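Local atomic coordinates of carbohydrate deacetylase (Enterococcus faecalis, PDB entry 2I5I), a protein that probably catalyses the deacetylation of acetylated carbohydrates, a step in oligosaccharide breakdown, with magnesium as cofactor. Residues I9-F14 with Q22-A27; K139-A144 with E169-V174; E192-L197 with E237-Q242. All coordinates share one frame; numbering follows the deposited sequence.

Interaction 1 of 3, residues I9-F14 with Q22-A27; sequences INADDF and QGIIEA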
loop_
_atom_site.group_PDB
_atom_site.type_symbol
_atom_site.label_atom_id
_atom_site.label_comp_id
_atom_site.label_asym_id
_atom_site.label_seq_id
_atom_site.Cartn_x
_atom_site.Cartn_y
_atom_site.Cartn_z
ATOM N N ILE A 9 -7.641 19.259 -18.271
ATOM C CA ILE A 9 -6.793 20.211 -17.569
ATOM C C ILE A 9 -5.522 19.451 -17.229
ATOM O O ILE A 9 -5.481 18.555 -16.399
ATOM C CB ILE A 9 -7.473 20.805 -16.324
ATOM C CG1 ILE A 9 -8.821 21.401 -16.685
ATOM C CG2 ILE A 9 -6.594 21.829 -15.629
ATOM C CD1 ILE A 9 -9.598 22.044 -15.570
ATOM N N ASN A 10 -4.485 19.804 -17.991
ATOM C CA ASN A 10 -3.260 19.011 -17.970
ATOM C C ASN A 10 -2.134 19.870 -17.424
ATOM O O ASN A 10 -1.832 20.942 -17.944
ATOM C CB ASN A 10 -2.870 18.480 -19.361
ATOM C CG ASN A 10 -1.635 17.596 -19.304
ATOM O OD1 ASN A 10 -1.716 16.361 -19.267
ATOM N ND2 ASN A 10 -0.492 18.247 -19.311
ATOM N N ALA A 11 -1.509 19.340 -16.378
ATOM C CA ALA A 11 -0.348 19.988 -15.785
ATOM C C ALA A 11 0.914 19.549 -16.502
ATOM O O ALA A 11 1.250 18.363 -16.507
ATOM C CB ALA A 11 -0.246 19.642 -14.300
ATOM N N ASP A 12 1.637 20.474 -17.115
ATOM C CA ASP A 12 2.903 20.119 -17.735
ATOM C C ASP A 12 4.025 19.994 -16.697
ATOM O O ASP A 12 3.970 20.617 -15.628
ATOM C CB ASP A 12 3.248 21.170 -18.799
ATOM C CG ASP A 12 2.256 21.200 -19.946
ATOM O OD1 ASP A 12 1.245 20.467 -19.913
ATOM O OD2 ASP A 12 2.492 21.976 -20.902
ATOM N N ASP A 13 5.014 19.171 -16.992
ATOM C CA ASP A 13 6.281 19.077 -16.294
ATOM C C ASP A 13 6.269 18.148 -15.085
ATOM O O ASP A 13 7.084 18.306 -14.172
ATOM C CB ASP A 13 6.756 20.469 -15.841
ATOM C CG ASP A 13 7.122 21.394 -16.986
ATOM O OD1 ASP A 13 7.359 20.859 -18.087
ATOM O OD2 ASP A 13 7.172 22.638 -16.811
ATOM N N PHE A 14 5.404 17.148 -15.071
ATOM C CA PHE A 14 5.510 16.108 -14.017
ATOM C C PHE A 14 6.900 15.519 -13.984
ATOM O O PHE A 14 7.516 15.258 -15.022
ATOM C CB PHE A 14 4.453 15.030 -14.236
ATOM C CG PHE A 14 4.096 14.247 -12.975
ATOM C CD1 PHE A 14 3.478 14.909 -11.918
ATOM C CD2 PHE A 14 4.382 12.900 -12.898
ATOM C CE1 PHE A 14 3.158 14.193 -10.772
ATOM C CE2 PHE A 14 4.057 12.175 -11.754
ATOM C CZ PHE A 14 3.436 12.838 -10.715
ATOM N N GLN A 22 5.073 17.338 -6.569
ATOM C CA GLN A 22 4.072 17.354 -5.484
ATOM C C GLN A 22 3.067 18.489 -5.636
ATOM O O GLN A 22 1.908 18.390 -5.232
ATOM C CB GLN A 22 4.766 17.430 -4.126
ATOM C CG GLN A 22 5.617 16.215 -3.781
ATOM C CD GLN A 22 4.791 14.946 -3.706
ATOM O OE1 GLN A 22 3.680 14.955 -3.197
ATOM N NE2 GLN A 22 5.314 13.807 -4.158
ATOM N N GLY A 23 3.474 19.600 -6.244
ATOM C CA GLY A 23 2.518 20.650 -6.547
ATOM C C GLY A 23 1.466 20.185 -7.541
ATOM O O GLY A 23 0.292 20.497 -7.385
ATOM N N ILE A 24 1.893 19.424 -8.554
ATOM C CA ILE A 24 0.887 18.862 -9.465
ATOM C C ILE A 24 -0.050 17.906 -8.761
ATOM O O ILE A 24 -1.269 17.954 -8.929
ATOM C CB ILE A 24 1.581 18.172 -10.653
ATOM C CG1 ILE A 24 2.247 19.203 -11.577
ATOM C CG2 ILE A 24 0.629 17.311 -11.447
ATOM C CD1 ILE A 24 3.316 18.636 -12.470
ATOM N N ILE A 25 0.494 17.007 -7.922
ATOM C CA ILE A 25 -0.381 16.080 -7.203
ATOM C C ILE A 25 -1.406 16.821 -6.368
ATOM O O ILE A 25 -2.569 16.411 -6.318
ATOM C CB ILE A 25 0.478 15.100 -6.372
ATOM C CG1 ILE A 25 1.214 14.094 -7.247
ATOM C CG2 ILE A 25 -0.359 14.389 -5.311
ATOM C CD1 ILE A 25 2.224 13.171 -6.590
ATOM N N GLU A 26 -1.024 17.921 -5.724
ATOM C CA GLU A 26 -1.951 18.738 -4.942
ATOM C C GLU A 26 -3.110 19.301 -5.764
ATOM O O GLU A 26 -4.273 19.288 -5.399
ATOM C CB GLU A 26 -1.151 19.877 -4.305
ATOM C CG GLU A 26 -1.955 20.764 -3.381
ATOM C CD GLU A 26 -2.418 20.146 -2.078
ATOM O OE1 GLU A 26 -1.959 19.050 -1.690
ATOM O OE2 GLU A 26 -3.277 20.784 -1.415
ATOM N N ALA A 27 -2.717 19.854 -6.908
ATOM C CA ALA A 27 -3.643 20.465 -7.849
ATOM C C ALA A 27 -4.628 19.446 -8.396
ATOM O O ALA A 27 -5.756 19.790 -8.736
ATOM C CB ALA A 27 -2.808 21.106 -8.967
#

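Interaction 2 of 3, residues K139-A144 with E169-V174; sequences KLLGVA and ELYQDV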
loop_
_atom_site.group_PDB
_atom_site.type_symbol
_atom_site.label_atom_id
_atom_site.label_comp_id
_atom_site.label_asym_id
_atom_site.label_seq_id
_atom_site.Cartn_x
_atom_site.Cartn_y
_atom_site.Cartn_z
ATOM N N LYS A 139 7.309 20.127 -39.667
ATOM C CA LYS A 139 8.264 19.051 -39.776
ATOM C C LYS A 139 8.450 18.357 -38.424
ATOM O O LYS A 139 8.490 17.138 -38.328
ATOM C CB LYS A 139 9.640 19.550 -40.210
ATOM C CG LYS A 139 9.754 20.059 -41.630
ATOM C CD LYS A 139 10.692 21.256 -41.685
ATOM N N LEU A 140 8.601 19.187 -37.391
ATOM C CA LEU A 140 8.669 18.664 -36.022
ATOM C C LEU A 140 7.349 17.993 -35.659
ATOM O O LEU A 140 7.325 16.845 -35.221
ATOM C CB LEU A 140 9.054 19.785 -35.059
ATOM C CG LEU A 140 10.544 20.168 -35.069
ATOM C CD1 LEU A 140 10.824 21.451 -34.299
ATOM C CD2 LEU A 140 11.393 19.045 -34.499
ATOM N N LEU A 141 6.230 18.680 -35.841
ATOM C CA LEU A 141 4.911 18.081 -35.753
ATOM C C LEU A 141 4.796 16.733 -36.441
ATOM O O LEU A 141 4.259 15.749 -35.933
ATOM C CB LEU A 141 3.876 19.000 -36.435
ATOM C CG LEU A 141 2.420 18.559 -36.327
ATOM C CD1 LEU A 141 2.068 18.195 -34.889
ATOM C CD2 LEU A 141 1.492 19.651 -36.846
ATOM N N GLY A 142 5.285 16.696 -37.683
ATOM C CA GLY A 142 5.295 15.473 -38.462
ATOM C C GLY A 142 5.970 14.325 -37.734
ATOM O O GLY A 142 5.535 13.188 -37.857
ATOM N N VAL A 143 7.029 14.630 -36.983
ATOM C CA VAL A 143 7.769 13.607 -36.266
ATOM C C VAL A 143 6.953 13.122 -35.062
ATOM O O VAL A 143 6.979 11.910 -34.831
ATOM C CB VAL A 143 9.129 14.121 -35.790
ATOM C CG1 VAL A 143 9.796 13.114 -34.857
ATOM C CG2 VAL A 143 10.056 14.386 -36.974
ATOM N N ALA A 144 6.301 14.073 -34.398
ATOM C CA ALA A 144 5.406 13.720 -33.303
ATOM C C ALA A 144 4.269 12.836 -33.800
ATOM O O ALA A 144 3.926 11.848 -33.152
ATOM C CB ALA A 144 4.855 14.946 -32.596
ATOM N N GLU A 169 -4.950 19.701 -39.856
ATOM C CA GLU A 169 -5.349 18.848 -40.995
ATOM C C GLU A 169 -4.392 17.669 -41.156
ATOM O O GLU A 169 -4.666 16.714 -41.890
ATOM C CB GLU A 169 -5.497 19.630 -42.281
ATOM C CG GLU A 169 -4.500 20.688 -42.690
ATOM C CD GLU A 169 -5.138 21.673 -43.643
ATOM O OE1 GLU A 169 -6.253 22.149 -43.345
ATOM O OE2 GLU A 169 -4.527 21.976 -44.692
ATOM N N LEU A 170 -3.228 17.708 -40.524
ATOM C CA LEU A 170 -2.248 16.663 -40.608
ATOM C C LEU A 170 -2.467 15.522 -39.625
ATOM O O LEU A 170 -1.810 14.492 -39.770
ATOM C CB LEU A 170 -0.830 17.186 -40.320
ATOM C CG LEU A 170 -0.533 18.558 -40.950
ATOM C CD1 LEU A 170 0.850 19.034 -40.553
ATOM C CD2 LEU A 170 -0.720 18.471 -42.459
ATOM N N TYR A 171 -3.346 15.748 -38.651
ATOM C CA TYR A 171 -3.495 14.734 -37.604
ATOM C C TYR A 171 -4.172 13.466 -38.105
ATOM O O TYR A 171 -3.689 12.362 -37.861
ATOM C CB TYR A 171 -4.298 15.309 -36.421
ATOM C CG TYR A 171 -3.458 16.124 -35.447
ATOM C CD1 TYR A 171 -2.847 17.300 -35.848
ATOM C CD2 TYR A 171 -3.289 15.688 -34.135
ATOM C CE1 TYR A 171 -2.080 18.044 -34.971
ATOM C CE2 TYR A 171 -2.523 16.421 -33.239
ATOM C CZ TYR A 171 -1.931 17.587 -33.667
ATOM O OH TYR A 171 -1.167 18.344 -32.819
ATOM N N GLN A 172 -5.311 13.627 -38.776
ATOM C CA GLN A 172 -6.008 12.506 -39.416
ATOM C C GLN A 172 -6.408 11.414 -38.438
ATOM O O GLN A 172 -7.376 11.638 -37.699
ATOM C CB GLN A 172 -5.111 11.997 -40.558
ATOM C CG GLN A 172 -5.147 13.004 -41.701
ATOM C CD GLN A 172 -4.028 12.920 -42.707
ATOM O OE1 GLN A 172 -3.335 11.927 -42.891
ATOM N NE2 GLN A 172 -3.852 14.042 -43.411
ATOM N N ASP A 173 -5.724 10.287 -38.444
ATOM C CA ASP A 173 -5.985 9.163 -37.569
ATOM C C ASP A 173 -5.534 9.421 -36.125
ATOM O O ASP A 173 -6.027 8.744 -35.212
ATOM C CB ASP A 173 -5.285 7.908 -38.080
ATOM C CG ASP A 173 -3.798 8.060 -38.323
ATOM O OD1 ASP A 173 -3.292 9.179 -38.509
ATOM O OD2 ASP A 173 -3.096 7.023 -38.343
ATOM N N VAL A 174 -4.610 10.345 -35.948
ATOM C CA VAL A 174 -4.120 10.699 -34.611
ATOM C C VAL A 174 -5.082 11.639 -33.885
ATOM O O VAL A 174 -5.299 12.805 -34.207
ATOM C CB VAL A 174 -2.732 11.342 -34.660
ATOM C CG1 VAL A 174 -2.268 11.704 -33.250
ATOM C CG2 VAL A 174 -1.700 10.433 -35.310
#

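Interaction 3 of 3, residues E192-L197 with E237-Q242; sequences ETILQL and EILTSQ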
loop_
_atom_site.group_PDB
_atom_site.type_symbol
_atom_site.label_atom_id
_atom_site.label_comp_id
_atom_site.label_asym_id
_atom_site.label_seq_id
_atom_site.Cartn_x
_atom_site.Cartn_y
_atom_site.Cartn_z
ATOM N N GLU A 192 -10.057 34.845 -13.208
ATOM C CA GLU A 192 -10.799 35.457 -14.306
ATOM C C GLU A 192 -10.434 34.805 -15.632
ATOM O O GLU A 192 -11.321 34.469 -16.424
ATOM C CB GLU A 192 -10.550 36.975 -14.350
ATOM N N THR A 193 -9.147 34.606 -15.873
ATOM C CA THR A 193 -8.676 33.960 -17.089
ATOM C C THR A 193 -9.357 32.601 -17.233
ATOM O O THR A 193 -9.775 32.212 -18.320
ATOM C CB THR A 193 -7.155 33.796 -17.108
ATOM O OG1 THR A 193 -6.495 35.063 -17.081
ATOM C CG2 THR A 193 -6.698 33.185 -18.432
ATOM N N ILE A 194 -9.454 31.897 -16.105
ATOM C CA ILE A 194 -9.986 30.547 -16.101
ATOM C C ILE A 194 -11.471 30.565 -16.463
ATOM O O ILE A 194 -11.928 29.698 -17.208
ATOM C CB ILE A 194 -9.818 29.856 -14.734
ATOM C CG1 ILE A 194 -8.382 29.457 -14.406
ATOM C CG2 ILE A 194 -10.768 28.663 -14.632
ATOM C CD1 ILE A 194 -7.831 28.333 -15.252
ATOM N N LEU A 195 -12.210 31.539 -15.931
ATOM C CA LEU A 195 -13.637 31.620 -16.228
ATOM C C LEU A 195 -13.813 31.897 -17.726
ATOM O O LEU A 195 -14.643 31.272 -18.372
ATOM C CB LEU A 195 -14.339 32.698 -15.407
ATOM C CG LEU A 195 -14.191 32.610 -13.884
ATOM C CD1 LEU A 195 -14.933 33.729 -13.173
ATOM C CD2 LEU A 195 -14.692 31.273 -13.363
ATOM N N GLN A 196 -12.994 32.814 -18.203
ATOM C CA GLN A 196 -12.911 33.196 -19.604
ATOM C C GLN A 196 -12.705 31.987 -20.505
ATOM O O GLN A 196 -13.395 31.764 -21.488
ATOM C CB GLN A 196 -11.743 34.148 -19.843
ATOM C CG GLN A 196 -12.028 35.638 -19.735
ATOM C CD GLN A 196 -10.710 36.406 -19.660
ATOM O OE1 GLN A 196 -9.895 36.293 -20.578
ATOM N NE2 GLN A 196 -10.501 37.151 -18.578
ATOM N N LEU A 197 -11.704 31.182 -20.145
ATOM C CA LEU A 197 -11.461 29.989 -20.944
ATOM C C LEU A 197 -12.650 29.046 -20.857
ATOM O O LEU A 197 -12.978 28.353 -21.814
ATOM C CB LEU A 197 -10.188 29.292 -20.473
ATOM C CG LEU A 197 -8.882 30.032 -20.709
ATOM C CD1 LEU A 197 -7.722 29.292 -20.051
ATOM C CD2 LEU A 197 -8.607 30.224 -22.199
ATOM N N GLU A 237 -2.966 27.548 -6.385
ATOM C CA GLU A 237 -4.007 28.158 -5.559
ATOM C C GLU A 237 -5.292 28.278 -6.350
ATOM O O GLU A 237 -6.388 27.982 -5.890
ATOM C CB GLU A 237 -3.493 29.504 -5.048
ATOM C CG GLU A 237 -4.452 30.229 -4.139
ATOM C CD GLU A 237 -3.915 31.576 -3.676
ATOM O OE1 GLU A 237 -3.113 32.226 -4.379
ATOM O OE2 GLU A 237 -4.332 31.963 -2.561
ATOM N N ILE A 238 -5.139 28.742 -7.590
ATOM C CA ILE A 238 -6.344 28.965 -8.401
ATOM C C ILE A 238 -6.975 27.647 -8.797
ATOM O O ILE A 238 -8.186 27.467 -8.740
ATOM C CB ILE A 238 -5.988 29.796 -9.650
ATOM C CG1 ILE A 238 -5.667 31.249 -9.326
ATOM C CG2 ILE A 238 -7.099 29.673 -10.683
ATOM C CD1 ILE A 238 -4.728 31.935 -10.267
ATOM N N LEU A 239 -6.158 26.671 -9.196
ATOM C CA LEU A 239 -6.731 25.392 -9.620
ATOM C C LEU A 239 -7.358 24.581 -8.491
ATOM O O LEU A 239 -8.102 23.642 -8.758
ATOM C CB LEU A 239 -5.672 24.531 -10.327
ATOM C CG LEU A 239 -5.098 25.179 -11.598
ATOM C CD1 LEU A 239 -3.868 24.443 -12.088
ATOM C CD2 LEU A 239 -6.182 25.225 -12.668
ATOM N N THR A 240 -7.097 24.918 -7.230
ATOM C CA THR A 240 -7.710 24.226 -6.108
ATOM C C THR A 240 -8.799 25.066 -5.445
ATOM O O THR A 240 -9.362 24.657 -4.419
ATOM C CB THR A 240 -6.654 23.865 -5.036
ATOM O OG1 THR A 240 -6.072 25.087 -4.579
ATOM C CG2 THR A 240 -5.539 23.029 -5.615
ATOM N N SER A 241 -9.118 26.226 -6.018
ATOM C CA SER A 241 -10.130 27.108 -5.448
ATOM C C SER A 241 -11.549 26.612 -5.667
ATOM O O SER A 241 -11.894 25.986 -6.666
ATOM C CB SER A 241 -9.964 28.531 -5.991
ATOM O OG SER A 241 -10.285 28.672 -7.365
ATOM N N GLN A 242 -12.423 26.888 -4.688
ATOM C CA GLN A 242 -13.835 26.577 -4.798
ATOM C C GLN A 242 -14.500 27.264 -5.987
ATOM O O GLN A 242 -15.384 26.689 -6.620
ATOM C CB GLN A 242 -14.567 26.998 -3.514
ATOM C CG GLN A 242 -15.988 26.436 -3.456
ATOM C CD GLN A 242 -16.046 25.256 -2.497
ATOM O OE1 GLN A 242 -16.045 25.474 -1.285
ATOM N NE2 GLN A 242 -16.103 24.039 -3.031
#

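Interaction 1 of 3, residues I9-F14 with Q22-A27
Ala-11 and Phe-14 form a stepped surface into which Ile-24 of helix 18-29 fits, a worked example of how the first half of a beta-alpha-beta crossover closes on its own helix. The small methyl of Ala-11 is the bump at one end. Its CB rests against the fork of Ile-24, at 3.7 Å from CG1 and 3.8 Å from CG2. Farther along the branch, Ile-24 CD1 pushes into the hollow made where the chain turns its corner at Asp-12. There it meets backbone more than side chain, lying 3.7 Å from Phe-14 N and 3.8 Å from the carbonyl O of Asp-12. The aromatic ring closes the other end. With its CG anti to the backbone N (chi1 -157°), the Phe-14 side chain is carried toward the helix and slants across Ile-24, whose CB lies in the ring plane at the edge. Ring atom CD1 is 3.8 Å from Ile-24 CG2, and CE1 is 4.0 Å from Ile-25 CG1, again at the ring edge. Ala-48 and Ala-52 of helix 45-55 also pack on this ring. The carboxylates of Asp-12 and Asp-13 lead away from the helix, to salt bridges with Arg-156 and Arg-232; Asp-13 also touches His-130, a predicted magnesium ligand. No hydrogen bond joins the segments, and the contact rests on apolar side chains packed against each other and against the backbone corner.

Interaction 2 of 3, residues K139-A144 with E169-V174
Leu-141 reaches from helix 138-151 into the angle between Leu-170 and Tyr-171, and its two methyls divide the work between them. CB points from the helix toward the 169-174 loop. CG then stands anti to the backbone N (chi1 -175°), which carries the fork outward to the loop. At the tip, CD2 meets Leu-170 CD1 at 3.8 Å, while CD1 lies 3.8 Å from Tyr-171 OH and 4.2 Å from ring atom CE1. The leucine and the tyrosine cross at about a right angle, and the methyl reaches the phenol obliquely. The hydroxyl has its own polar partners: it hydrogen-bonds the carbonyl of Arg-156 and the backbone N of Ala-158, two bonds that fix the hydroxyl end of the ring beside the leucine methyl. The loop, for its part, is shaped by local bonds. A type II' beta turn runs from Tyr-171 to Val-174, closed by Val-174 N to Tyr-171 O at 2.9 Å, and Gln-172 NE2 reaches back to Glu-169 O at 3.2 Å, approaching in the carbonyl plane. The example illustrates how an irregular connection can be seated on a helix by a few apolar groups. Arg-149, later in the same helix, adds a salt bridge to Asp-173. Leu-140 and Val-143 instead pack on helix 103-117, placing helix 138-151 between that neighbour and the loop leading to strand 179-181.

Interaction 3 of 3, residues E192-L197 with E237-Q242
Ile-194 and Ile-238 share the same first torsion, with CG1 beside the backbone N and CG2 anti to it (chi1 -71° in Ile-238), but present different branches to each other. Ile-238 offers its CG2 methyl and Ile-194 its CG1 methylene, the two atoms lying 3.9 Å apart. This is helix-to-helix packing on the outside of the curled parallel sheet, consistent with an irregular (beta/alpha) barrel, where helices 191-203 and 231-239 come together. The side chains cross at a slant and the area buried between the segments is small, as suits a contact made by one residue on one helix and two on the other. The second torsion of Ile-194 (chi2 -69°) bends its end toward Leu-239, whose CD2 is 4.4 Å from Ile-194 CD1, a looser touch. Neighbours complete the packing: Val-244 of helix 242-250 lies against both isoleucines, and Leu-239 also packs on Cys-213 of strand 208-213. Three helices therefore meet at this point, with the sheet beneath Leu-239. The principle illustrated is that a helix end can supply packing groups and, through one carbonyl, also link to the start of the next helix. Just after Leu-239, helix 231-239 ends and Ser-241 takes the N-cap position of the next helix. The carbonyl O of Ile-238 is held twice: by Ser-241 N at 3.1 Å, and by Ser-241 OG at 2.8 Å, which lies on a lone pair in the carbonyl plane.

The three contacts follow one another along the chain, each closing before the next opens, and all belong to the YdjC-like region. Interactions 1 and 3 are neighbours, their centres about 15 Å apart; they touch where Ala-27 CA meets Thr-240 CG2 at 3.9 Å. They also share the sheet, since strand 6-11 pairs with strand 208-213, on which Leu-239 packs. Interaction 2 lies on the opposite side of the chain's centre from interaction 1, about 26 Å between centres, and about 31 Å from interaction 3. Arg-156 connects the first two, pairing with Asp-12 while its carbonyl binds Tyr-171. Interaction 1, through Asp-13, borders the predicted metal ligand His-130; interactions 2 and 3 are packing farther out around the curled sheet.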